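Local coordinates for Lmo2119 protein (Listeria monocytogenes serovar 1/2a, PDB 5HQH), which is of unknown function but belongs to the YbbR family, this chain being a YbbR-like domain cut from a longer protein that carries a signal sequence, at residues 13-17 against 53-57; 16-20 against 32-36; 68-74 against 90-96. One frame throughout, in Å; residues are numbered along the deposited sequence.

How the contacts relate
All three contacts belong to one mixed sheet. Contacts 1 and 2 both start from strand 9-21 and share Val-16 and Pro-17. In contact 1 these residues meet the loop that follows helix 44-53; in contact 2 they pair with the start of strand 35-42. The centres of these two contacts lie about 10 Å apart. Contact 3 is the hairpin of strands 68-77 and 84-98. Its centre is about 12 Å from that of contact 2, and Leu-74 packs there on Val-18 and Val-36. Contacts 1 and 3 do not touch: their centres are about 20 Å apart, on opposite sides of the chain's centre.

Contact 1 of 3, residues 13-17 against 53-57; sequences IENVP and QQDFT
Gln-54 reaches out from the end of helix 44-53 and lays its amide beside Ile-13, Val-16 and Pro-17. It is the first residue to leave the helical conformation, and its phi is positive (44°), a value that glutamine tolerates less readily than glycine or asparagine does. CG stands opposite the backbone N (chi1 -153°) and the chain beyond it is extended, which carries the amide across to strand 9-21. There OE1 lies 3.6 Å from Pro-17 CD, while NE2 is 3.8 Å from Ile-13 CG2. These are van der Waals contacts, and each end of the amide finds a polar partner in a water. One accepts a hydrogen bond from Gln-54 NE2 at 3.0 Å and donates to Glu-14 O; the other donates to Gln-54 OE1 at 3.1 Å and to Asn-15 O. A long amide side chain suits this place because it can both donate and accept, so it ties the loop, through the waters, to two successive carbonyls. Those carbonyls belong to a corner in the strand: Asn-15 and Val-16 both face Val-36, a G1 beta bulge, and Asn-15 takes the positive phi that its first position requires, a conformation asparagine adopts more easily than most residues. Further along, Phe-56 sends its ring into the buried side of the contact. CG sits between the backbone N and the carbonyl carbon (chi1 53°), which turns the ring back toward the strand. Ile-13 CD1 meets its edge at CZ, near the ring plane, at 4.1 Å, and Val-16 CG1 comes 4.0 Å from Phe-56 CE1. The ring and both branched side chains also pack on strand 35-42, Ile-13 and Phe-56 on Leu-40 and Val-16 on Val-38.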
loop_
_atom_site.group_PDB
_atom_site.type_symbol
_atom_site.label_atom_id
_atom_site.label_comp_id
_atom_site.label_asym_id
_atom_site.label_seq_id
_atom_site.Cartn_x
_atom_site.Cartn_y
_atom_site.Cartn_z
ATOM N N ILE A 13 5.380 4.797 -11.608
ATOM C CA ILE A 13 6.535 4.428 -10.798
ATOM C C ILE A 13 6.410 2.948 -10.443
ATOM O O ILE A 13 5.435 2.542 -9.800
ATOM C CB ILE A 13 6.591 5.314 -9.530
ATOM C CG1 ILE A 13 6.645 6.802 -9.942
ATOM C CG2 ILE A 13 7.784 4.950 -8.654
ATOM C CD1 ILE A 13 6.608 7.743 -8.793
ATOM N N GLU A 14 7.412 2.188 -10.846
ATOM C CA GLU A 14 7.419 0.753 -10.617
ATOM C C GLU A 14 8.138 0.402 -9.303
ATOM O O GLU A 14 8.931 1.168 -8.761
ATOM C CB GLU A 14 8.103 0.048 -11.782
ATOM C CG GLU A 14 7.326 0.199 -13.075
ATOM C CD GLU A 14 8.046 -0.380 -14.266
ATOM O OE1 GLU A 14 8.486 -1.538 -14.211
ATOM O OE2 GLU A 14 8.150 0.329 -15.281
ATOM N N ASN A 15 7.804 -0.772 -8.791
ATOM C CA ASN A 15 8.500 -1.361 -7.656
ATOM C C ASN A 15 8.422 -0.551 -6.381
ATOM O O ASN A 15 9.396 -0.424 -5.661
ATOM C CB ASN A 15 9.933 -1.698 -8.056
ATOM C CG ASN A 15 9.993 -2.598 -9.273
ATOM O OD1 ASN A 15 9.297 -3.614 -9.333
ATOM N ND2 ASN A 15 10.798 -2.235 -10.234
ATOM N N VAL A 16 7.252 0.014 -6.134
ATOM C CA VAL A 16 7.022 0.804 -4.932
ATOM C C VAL A 16 6.650 -0.165 -3.786
ATOM O O VAL A 16 5.749 -0.985 -3.940
ATOM C CB VAL A 16 5.873 1.777 -5.147
ATOM C CG1 VAL A 16 5.543 2.473 -3.872
ATOM C CG2 VAL A 16 6.215 2.771 -6.218
ATOM N N PRO A 17 7.335 -0.075 -2.642
ATOM C CA PRO A 17 7.014 -0.998 -1.550
ATOM C C PRO A 17 5.641 -0.755 -0.947
ATOM O O PRO A 17 5.112 0.375 -0.979
ATOM C CB PRO A 17 8.117 -0.723 -0.537
ATOM C CG PRO A 17 8.579 0.636 -0.812
ATOM C CD PRO A 17 8.429 0.849 -2.284
ATOM N N GLN A 53 11.867 11.760 -4.652
ATOM C CA GLN A 53 12.007 11.384 -3.242
ATOM C C GLN A 53 11.237 10.136 -2.822
ATOM O O GLN A 53 11.582 9.514 -1.812
ATOM C CB GLN A 53 11.601 12.558 -2.345
ATOM C CG GLN A 53 12.753 13.525 -2.027
ATOM C CD GLN A 53 13.227 14.353 -3.206
ATOM O OE1 GLN A 53 12.508 15.224 -3.706
ATOM N NE2 GLN A 53 14.450 14.114 -3.633
ATOM N N GLN A 54 10.202 9.778 -3.587
ATOM C CA GLN A 54 9.328 8.635 -3.288
ATOM C C GLN A 54 8.949 8.599 -1.814
ATOM O O GLN A 54 9.022 7.572 -1.139
ATOM C CB GLN A 54 9.929 7.313 -3.770
ATOM C CG GLN A 54 8.867 6.283 -4.072
ATOM C CD GLN A 54 9.423 4.969 -4.464
ATOM O OE1 GLN A 54 9.320 4.003 -3.689
ATOM N NE2 GLN A 54 10.045 4.904 -5.655
ATOM N N ASP A 55 8.565 9.749 -1.325
ATOM C CA ASP A 55 8.259 9.911 0.094
ATOM C C ASP A 55 6.792 9.660 0.449
ATOM O O ASP A 55 6.393 9.791 1.622
ATOM C CB ASP A 55 8.803 11.241 0.654
ATOM C CG ASP A 55 8.320 12.462 -0.079
ATOM O OD1 ASP A 55 7.812 12.392 -1.218
ATOM O OD2 ASP A 55 8.508 13.553 0.469
ATOM N N PHE A 56 5.996 9.291 -0.545
ATOM C CA PHE A 56 4.619 8.826 -0.287
ATOM C C PHE A 56 4.717 7.382 0.171
ATOM O O PHE A 56 5.743 6.717 -0.021
ATOM C CB PHE A 56 3.747 8.945 -1.511
ATOM C CG PHE A 56 4.321 8.283 -2.746
ATOM C CD1 PHE A 56 4.050 6.949 -3.012
ATOM C CD2 PHE A 56 5.142 8.977 -3.643
ATOM C CE1 PHE A 56 4.609 6.328 -4.112
ATOM C CE2 PHE A 56 5.696 8.358 -4.732
ATOM C CZ PHE A 56 5.404 7.019 -4.987
ATOM N N THR A 57 3.645 6.905 0.790
ATOM C CA THR A 57 3.610 5.573 1.399
ATOM C C THR A 57 2.393 4.822 0.959
ATOM O O THR A 57 1.289 5.285 1.194
ATOM C CB THR A 57 3.546 5.711 2.926
ATOM O OG1 THR A 57 4.688 6.477 3.381
ATOM C CG2 THR A 57 3.493 4.365 3.599
HETATM O O HOH W 1 10.733 2.550 -7.310
HETATM O O HOH W 2 11.105 1.609 -4.541
#

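Contact 2 of 3, residues 16-20 against 32-36; sequences VPVKV and IPETV
Val-16 and Val-36 exchange two backbone hydrogen bonds, Val-16 N to Val-36 O at 2.9 Å and Val-36 N to Val-16 O at 2.8 Å. They form an antiparallel hydrogen-bonded pair. Pro-17 and Thr-35 follow as a non-hydrogen-bonded pair, where the lack of an N-H on proline costs no bond to this partner. Its CA instead makes a CA-H...O contact with Glu-34 O. A longer bond, 3.2 Å, runs from Val-18 N to Glu-34 O, with the donor well above the carbonyl plane, 44° out of it. Beyond that point water takes over from direct pairing: two waters donate to Val-18 O, and pass their other hydrogens, one to Glu-34 O at 2.7 Å, the other to Pro-33 O at 2.9 Å.

Beside this polar seam, Val-18 carries the apolar packing with both of its branches. CG1, anti to the backbone N (chi1 180°), meets Ile-32 CG2 at 3.9 Å, and CG2 touches Val-36 CG1 at 3.6 Å, each side chain crossing it at about a right angle. Val-20 and Ile-32 approach tip to tip, though both have a second conformer. Beta-branched residues suit these extended stretches, and Val-18 and Val-36 also pack on Leu-74. Such a short antiparallel ladder, opening into a water-bridged end, marks where strand 35-42 joins strand 9-21 in the sheet of this YbbR-like domain.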
loop_
_atom_site.group_PDB
_atom_site.type_symbol
_atom_site.label_atom_id
_atom_site.label_comp_id
_atom_site.label_asym_id
_atom_site.label_seq_id
_atom_site.Cartn_x
_atom_site.Cartn_y
_atom_site.Cartn_z
ATOM N N VAL A 16 7.252 0.014 -6.134
ATOM C CA VAL A 16 7.022 0.804 -4.932
ATOM C C VAL A 16 6.650 -0.165 -3.786
ATOM O O VAL A 16 5.749 -0.985 -3.940
ATOM C CB VAL A 16 5.873 1.777 -5.147
ATOM C CG1 VAL A 16 5.543 2.473 -3.872
ATOM C CG2 VAL A 16 6.215 2.771 -6.218
ATOM N N PRO A 17 7.335 -0.075 -2.642
ATOM C CA PRO A 17 7.014 -0.998 -1.550
ATOM C C PRO A 17 5.641 -0.755 -0.947
ATOM O O PRO A 17 5.112 0.375 -0.979
ATOM C CB PRO A 17 8.117 -0.723 -0.537
ATOM C CG PRO A 17 8.579 0.636 -0.812
ATOM C CD PRO A 17 8.429 0.849 -2.284
ATOM N N VAL A 18 5.073 -1.811 -0.381
ATOM C CA VAL A 18 3.802 -1.737 0.325
ATOM C C VAL A 18 4.009 -2.063 1.802
ATOM O O VAL A 18 4.503 -3.148 2.131
ATOM C CB VAL A 18 2.783 -2.742 -0.234
ATOM C CG1 VAL A 18 1.470 -2.637 0.542
ATOM C CG2 VAL A 18 2.549 -2.538 -1.721
ATOM N N LYS A 19 3.674 -1.121 2.673
ATOM C CA LYS A 19 3.724 -1.296 4.104
ATOM C C LYS A 19 2.429 -1.986 4.524
ATOM O O LYS A 19 1.390 -1.838 3.875
ATOM C CB LYS A 19 3.833 0.065 4.817
ATOM C CG LYS A 19 5.034 0.883 4.404
ATOM C CD LYS A 19 6.289 0.443 5.085
ATOM C CE LYS A 19 7.492 1.260 4.628
ATOM N NZ LYS A 19 7.979 0.791 3.283
ATOM N N VAL A 20 2.483 -2.749 5.624
ATOM C CA VAL A 20 1.325 -3.482 6.118
ATOM C C VAL A 20 1.188 -3.263 7.623
ATOM O O VAL A 20 2.092 -3.579 8.360
ATOM C CB VAL A 20 1.445 -5.008 5.856
ATOM C CG1 VAL A 20 0.073 -5.661 6.075
ATOM C CG2 VAL A 20 1.955 -5.296 4.456
ATOM N N ILE A 32 0.243 -10.174 0.718
ATOM C CA ILE A 32 0.340 -8.860 0.105
ATOM C C ILE A 32 1.622 -8.799 -0.773
ATOM O O ILE A 32 2.671 -9.320 -0.392
ATOM C CB ILE A 32 0.252 -7.777 1.166
ATOM C CG1 ILE A 32 -1.056 -7.970 1.942
ATOM C CG2 ILE A 32 0.262 -6.384 0.552
ATOM C CD1 ILE A 32 -1.149 -7.117 3.173
ATOM N N PRO A 33 1.516 -8.239 -2.004
ATOM C CA PRO A 33 2.753 -8.103 -2.765
ATOM C C PRO A 33 3.726 -7.162 -2.054
ATOM O O PRO A 33 3.309 -6.221 -1.412
ATOM C CB PRO A 33 2.296 -7.487 -4.096
ATOM C CG PRO A 33 1.021 -6.826 -3.775
ATOM C CD PRO A 33 0.362 -7.748 -2.769
ATOM N N GLU A 34 5.018 -7.451 -2.164
ATOM C CA GLU A 34 6.077 -6.601 -1.600
ATOM C C GLU A 34 6.178 -5.278 -2.352
ATOM O O GLU A 34 6.532 -4.297 -1.738
ATOM C CB GLU A 34 7.419 -7.300 -1.587
ATOM C CG GLU A 34 7.461 -8.393 -0.531
ATOM C CD GLU A 34 8.572 -9.393 -0.654
ATOM O OE1 GLU A 34 9.570 -9.159 -1.372
ATOM O OE2 GLU A 34 8.412 -10.434 0.024
ATOM N N THR A 35 5.823 -5.277 -3.635
ATOM C CA THR A 35 5.861 -4.016 -4.411
ATOM C C THR A 35 4.691 -3.919 -5.362
ATOM O O THR A 35 4.105 -4.945 -5.779
ATOM C CB THR A 35 7.150 -3.813 -5.229
ATOM O OG1 THR A 35 7.166 -4.715 -6.357
ATOM C CG2 THR A 35 8.375 -3.948 -4.386
ATOM N N VAL A 36 4.376 -2.680 -5.760
ATOM C CA VAL A 36 3.303 -2.365 -6.677
ATOM C C VAL A 36 3.724 -1.244 -7.610
ATOM O O VAL A 36 4.803 -0.625 -7.460
ATOM C CB VAL A 36 2.006 -1.988 -5.919
ATOM C CG1 VAL A 36 1.546 -3.148 -5.089
ATOM C CG2 VAL A 36 2.225 -0.759 -5.039
HETATM O O HOH W 3 7.125 -4.095 0.864
HETATM O O HOH W 4 4.008 -5.889 1.413
#

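Contact 3 of 3, residues 68-74 against 90-96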
loop_
_atom_site.group_PDB
_atom_site.type_symbol
_atom_site.label_atom_id
_atom_site.label_comp_id
_atom_site.label_asym_id
_atom_site.label_seq_id
_atom_site.Cartn_x
_atom_site.Cartn_y
_atom_site.Cartn_z
ATOM N N GLY A 68 -8.144 -14.809 9.368
ATOM C CA GLY A 68 -8.589 -15.524 8.221
ATOM C C GLY A 68 -8.323 -14.811 6.914
ATOM O O GLY A 68 -7.602 -13.804 6.831
ATOM N N THR A 69 -8.982 -15.276 5.886
ATOM C CA THR A 69 -8.737 -14.767 4.526
ATOM C C THR A 69 -9.684 -13.621 4.177
ATOM O O THR A 69 -10.839 -13.578 4.618
ATOM C CB THR A 69 -8.861 -15.924 3.536
ATOM O OG1 THR A 69 -10.041 -16.716 3.824
ATOM C CG2 THR A 69 -7.655 -16.844 3.654
ATOM N N GLN A 70 -9.199 -12.669 3.384
ATOM C CA GLN A 70 -9.988 -11.495 2.992
ATOM C C GLN A 70 -9.271 -10.760 1.875
ATOM O O GLN A 70 -8.257 -11.251 1.369
ATOM C CB GLN A 70 -10.224 -10.610 4.196
ATOM C CG GLN A 70 -8.949 -10.205 4.908
ATOM C CD GLN A 70 -9.208 -9.957 6.357
ATOM O OE1 GLN A 70 -9.652 -8.879 6.725
ATOM N NE2 GLN A 70 -8.935 -10.973 7.199
ATOM N N GLU A 71 -9.811 -9.605 1.494
ATOM C CA GLU A 71 -9.218 -8.714 0.497
ATOM C C GLU A 71 -9.107 -7.326 1.093
ATOM O O GLU A 71 -9.890 -6.952 1.966
ATOM C CB GLU A 71 -10.061 -8.659 -0.741
ATOM C CG GLU A 71 -10.018 -9.955 -1.522
ATOM C CD GLU A 71 -11.148 -10.036 -2.487
ATOM O OE1 GLU A 71 -11.188 -9.150 -3.396
ATOM O OE2 GLU A 71 -11.968 -10.954 -2.352
ATOM N N VAL A 72 -8.142 -6.571 0.602
ATOM C CA VAL A 72 -7.880 -5.221 1.132
ATOM C C VAL A 72 -7.488 -4.263 0.025
ATOM O O VAL A 72 -6.683 -4.593 -0.834
ATOM C CB VAL A 72 -6.801 -5.242 2.252
ATOM C CG1 VAL A 72 -5.453 -5.753 1.751
ATOM C CG2 VAL A 72 -6.634 -3.866 2.890
ATOM N N LYS A 73 -8.094 -3.070 0.030
ATOM C CA LYS A 73 -7.720 -2.033 -0.932
ATOM C C LYS A 73 -6.485 -1.281 -0.403
ATOM O O LYS A 73 -6.434 -0.870 0.745
ATOM C CB LYS A 73 -8.855 -1.011 -1.121
ATOM C CG LYS A 73 -8.537 0.062 -2.159
ATOM C CD LYS A 73 -9.698 1.000 -2.397
ATOM C CE LYS A 73 -9.280 2.192 -3.227
ATOM N NZ LYS A 73 -8.770 1.857 -4.567
ATOM N N LEU A 74 -5.508 -1.091 -1.280
ATOM C CA LEU A 74 -4.289 -0.359 -0.947
ATOM C C LEU A 74 -4.534 1.132 -0.922
ATOM O O LEU A 74 -5.255 1.683 -1.731
ATOM C CB LEU A 74 -3.181 -0.729 -1.944
ATOM C CG LEU A 74 -2.804 -2.224 -1.956
ATOM C CD1 LEU A 74 -1.646 -2.423 -2.893
ATOM C CD2 LEU A 74 -2.486 -2.751 -0.556
ATOM N N ALA A 90 -4.926 -2.508 -7.301
ATOM C CA ALA A 90 -5.648 -1.639 -6.349
ATOM C C ALA A 90 -6.082 -2.362 -5.096
ATOM O O ALA A 90 -6.110 -1.772 -4.036
ATOM C CB ALA A 90 -6.860 -1.021 -7.012
ATOM N N THR A 91 -6.375 -3.646 -5.223
ATOM C CA THR A 91 -6.842 -4.435 -4.116
ATOM C C THR A 91 -6.071 -5.731 -4.180
ATOM O O THR A 91 -5.684 -6.153 -5.273
ATOM C CB THR A 91 -8.376 -4.649 -4.229
ATOM O OG1 THR A 91 -9.042 -3.391 -4.396
ATOM C CG2 THR A 91 -8.951 -5.329 -3.017
ATOM N N VAL A 92 -5.868 -6.350 -3.023
ATOM C CA VAL A 92 -5.111 -7.622 -2.895
ATOM C C VAL A 92 -5.732 -8.579 -1.914
ATOM O O VAL A 92 -6.445 -8.152 -1.008
ATOM C CB VAL A 92 -3.636 -7.312 -2.474
ATOM C CG1 VAL A 92 -2.997 -6.381 -3.489
ATOM C CG2 VAL A 92 -3.555 -6.698 -1.105
ATOM N N ASN A 93 -5.475 -9.882 -2.127
ATOM C CA ASN A 93 -5.908 -10.947 -1.207
ATOM C C ASN A 93 -4.915 -11.061 -0.074
ATOM O O ASN A 93 -3.717 -11.007 -0.293
ATOM C CB ASN A 93 -6.039 -12.328 -1.896
ATOM C CG ASN A 93 -7.300 -12.460 -2.702
ATOM O OD1 ASN A 93 -8.290 -13.071 -2.260
ATOM N ND2 ASN A 93 -7.294 -11.889 -3.856
ATOM N N VAL A 94 -5.440 -11.255 1.123
ATOM C CA VAL A 94 -4.610 -11.405 2.293
ATOM C C VAL A 94 -5.101 -12.563 3.096
ATOM O O VAL A 94 -6.265 -12.976 3.065
ATOM C CB VAL A 94 -4.589 -10.159 3.188
ATOM C CG1 VAL A 94 -4.168 -8.982 2.354
ATOM C CG2 VAL A 94 -5.931 -9.897 3.828
ATOM N N ASN A 95 -4.131 -13.121 3.830
ATOM C CA ASN A 95 -4.354 -14.216 4.722
ATOM C C ASN A 95 -3.821 -13.726 6.074
ATOM O O ASN A 95 -2.601 -13.480 6.247
ATOM C CB ASN A 95 -3.619 -15.454 4.217
ATOM C CG ASN A 95 -3.978 -16.706 4.978
ATOM O OD1 ASN A 95 -4.133 -16.700 6.199
ATOM N ND2 ASN A 95 -4.099 -17.796 4.256
ATOM N N VAL A 96 -4.740 -13.554 7.017
ATOM C CA VAL A 96 -4.426 -13.050 8.339
ATOM C C VAL A 96 -4.379 -14.245 9.243
ATOM O O VAL A 96 -5.406 -14.870 9.537
ATOM C CB VAL A 96 -5.502 -12.055 8.826
ATOM C CG1 VAL A 96 -5.189 -11.571 10.241
ATOM C CG2 VAL A 96 -5.603 -10.888 7.850
HETATM O O HOH W 5 -11.187 -13.789 -2.341
HETATM O O HOH W 6 -5.837 1.042 -4.268
#
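Val-72 packs against Val-92 and Val-94 on the mainly apolar face of this antiparallel ladder. Its CG1, placed between the backbone N and the carbonyl carbon (chi1 62°), lies 3.6 Å from Val-92 CG2, the two side chains side by side. Beta-branched valines suit the extended backbone. Paired backbone bonds join Gly-68 with Val-96, Gln-70 with Val-94 and Val-72 with Val-92, and Leu-74 N adds one to Ala-90 O. Gln-70 shares the valine face, its amide slanting over Val-96, with Gln-70 NE2 3.4 Å from Val-96 CG2. This NE2 donates to Gly-68 O at 3.2 Å and to Ser-66 O, so the NH2 group is held by two carbonyls. Val-96 N reaches Gly-68 O from the opposite face of its plane. Glycine fits because its phi of 126° would jam a side chain against the preceding carbonyl.

The other face is polar and looser. Glu-71 and Asn-93 lie side by side, carboxylate and amide planes 22° apart in one conformer of Asn-93, and a water links Glu-71 OE2 to Asn-93 OD1.

Strand 84-98 pairs further with 27-30, Val-94 and Val-96 resting on Ile-29, and strand 68-77 with 57-61, Val-72 and Leu-74 touching Ala-60.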